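Local coordinates for protein 3-hydroxy-3-methylglutaryl-CoA lyase (Acinetobacter baumannii, PDB 6NDS) that is a lyase of the HMGL-like family with a TIM-barrel fold, modelled with a zinc ion and coenzyme A, at residues A[181-186]-A[211-216]. Residues are numbered along the deposited sequence; the frame is centred on the assembly and turned at random.
With ZN (zinc ion), chain H.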
# COMPACT_ATOMS: atom_id res chain seq x y z
N ASN A 181 9.86 -26.64 5.32
CA ASN A 181 9.52 -25.42 4.59
C ASN A 181 8.07 -25.07 4.87
O ASN A 181 7.17 -25.89 4.62
CB ASN A 181 9.78 -25.57 3.09
CG ASN A 181 11.25 -25.43 2.75
OD1 ASN A 181 12.11 -25.51 3.62
ND2 ASN A 181 11.54 -25.21 1.47
N ILE A 182 7.84 -23.85 5.36
CA ILE A 182 6.56 -23.42 5.91
C ILE A 182 6.17 -22.10 5.28
O ILE A 182 7.00 -21.19 5.16
CB ILE A 182 6.64 -23.27 7.45
CG1 ILE A 182 7.04 -24.59 8.12
CG2 ILE A 182 5.34 -22.72 8.02
CD1 ILE A 182 6.06 -25.72 7.88
N THR A 183 4.90 -21.97 4.90
CA THR A 183 4.34 -20.68 4.50
C THR A 183 3.31 -20.24 5.53
O THR A 183 2.41 -21.00 5.88
CB THR A 183 3.68 -20.75 3.13
OG1 THR A 183 4.67 -21.06 2.14
CG2 THR A 183 2.96 -19.42 2.76
N LEU A 184 3.44 -18.99 6.00
CA LEU A 184 2.39 -18.36 6.79
C LEU A 184 1.63 -17.41 5.88
O LEU A 184 2.22 -16.46 5.34
CB LEU A 184 2.97 -17.61 7.99
CG LEU A 184 3.85 -18.44 8.89
CD1 LEU A 184 4.41 -17.56 10.02
CD2 LEU A 184 3.07 -19.63 9.46
N ALA A 185 0.33 -17.63 5.74
CA ALA A 185 -0.47 -16.87 4.79
C ALA A 185 -1.49 -15.99 5.50
O ALA A 185 -2.22 -16.47 6.38
CB ALA A 185 -1.17 -17.82 3.81
N ASP A 186 -1.55 -14.72 5.09
CA ASP A 186 -2.57 -13.75 5.52
C ASP A 186 -3.66 -13.70 4.46
O ASP A 186 -3.73 -12.81 3.61
CB ASP A 186 -1.94 -12.38 5.73
CG ASP A 186 -2.91 -11.37 6.26
OD1 ASP A 186 -3.98 -11.79 6.74
OD2 ASP A 186 -2.62 -10.16 6.19
N GLN A 211 13.75 -21.34 5.07
CA GLN A 211 12.61 -22.25 5.12
C GLN A 211 11.26 -21.56 5.22
O GLN A 211 10.24 -22.18 4.89
CB GLN A 211 12.77 -23.22 6.30
CG GLN A 211 13.93 -24.20 6.10
CD GLN A 211 14.37 -24.93 7.36
OE1 GLN A 211 14.44 -24.36 8.45
NE2 GLN A 211 14.71 -26.20 7.20
N LEU A 212 11.21 -20.31 5.65
CA LEU A 212 9.95 -19.61 5.91
C LEU A 212 9.54 -18.75 4.73
O LEU A 212 10.31 -17.88 4.30
CB LEU A 212 10.07 -18.72 7.14
CG LEU A 212 8.89 -17.80 7.47
CD1 LEU A 212 7.68 -18.65 7.82
CD2 LEU A 212 9.24 -16.86 8.64
N THR A 213 8.30 -18.93 4.25
CA THR A 213 7.67 -18.02 3.29
C THR A 213 6.55 -17.24 3.98
O THR A 213 5.77 -17.81 4.75
CB THR A 213 7.07 -18.78 2.09
OG1 THR A 213 8.11 -19.46 1.37
CG2 THR A 213 6.36 -17.80 1.12
N LEU A 214 6.46 -15.95 3.69
CA LEU A 214 5.32 -15.13 4.08
C LEU A 214 4.49 -14.83 2.84
O LEU A 214 5.03 -14.44 1.80
CB LEU A 214 5.76 -13.81 4.72
CG LEU A 214 6.11 -13.77 6.21
CD1 LEU A 214 4.97 -14.34 7.05
CD2 LEU A 214 7.41 -14.49 6.48
N HIS A 215 3.17 -14.99 2.97
CA HIS A 215 2.22 -14.85 1.86
C HIS A 215 1.15 -13.84 2.28
O HIS A 215 0.17 -14.19 2.93
CB HIS A 215 1.66 -16.24 1.56
CG HIS A 215 0.60 -16.28 0.50
ND1 HIS A 215 0.79 -16.91 -0.71
CD2 HIS A 215 -0.70 -15.87 0.50
CE1 HIS A 215 -0.32 -16.85 -1.43
NE2 HIS A 215 -1.24 -16.22 -0.72
N PHE A 216 1.35 -12.56 1.93
CA PHE A 216 0.44 -11.50 2.35
C PHE A 216 -0.53 -11.11 1.24
O PHE A 216 -0.16 -10.99 0.07
CB PHE A 216 1.23 -10.25 2.79
CG PHE A 216 2.04 -10.44 4.03
CD1 PHE A 216 1.42 -10.64 5.26
CD2 PHE A 216 3.42 -10.35 3.99
CE1 PHE A 216 2.19 -10.79 6.43
CE2 PHE A 216 4.19 -10.49 5.16
CZ PHE A 216 3.57 -10.71 6.38
ZN ZN H . -3.37 -16.48 -1.08
O HOH W 1 -5.50 -16.78 -1.62
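T183 and T213 lie side by side and point the same way in the closely packed, buried centre of the contact, with T183 OG1 3.3 Å from T213 CB; T183 OG1 is hydrogen-bonded to N147 on the adjoining strand 145-151, T213 OG1 to Q19, two strands away on 17-20. One step on, the methyl CG2 of T183 rests 3.6 Å from H215 CB, and A185 CB comes obliquely to the H215 ring at CD2. Chi1 of 176° sets CG of H215 anti to its backbone N. NE2 binds the zinc ion at 2.2 Å, with D25, H217 and a water among the other ligands, while ND1 is hydrogen-bonded to D239; the two bonds together hold the ring's rotation, and the second-shell carboxylate could make the imidazole a stronger ligand. Five backbone hydrogen bonds join the strands in parallel register, the straightest from T213 N to I182 O (2.8 Å, 175° at the hydrogen). The two strands, with helix 193-203 between them in sequence, make up a beta-alpha-beta unit of a TIM barrel, with the threonines, A185 and H215 facing the barrel interior. The other face meets the helices. There L184 crosses L212 obliquely, its CG 4.0 Å from L212 CD1, and L184 CB touches L214 CD1; I199 and V203 of helix 193-203 cover L184, and V200 covers L214. At the carboxyl end D186 CB lies 3.8 Å from F216 CD1, the carboxylate turned almost perpendicular to the ring (87°) and gripped by the backbone N of M190 and A191. The start of the strands is the more open side, where the partly exposed N181 and Q211 side chains cross at about a right angle; Q211 is extended beyond CG, and its OE1 is hydrogen-bonded to S208 N.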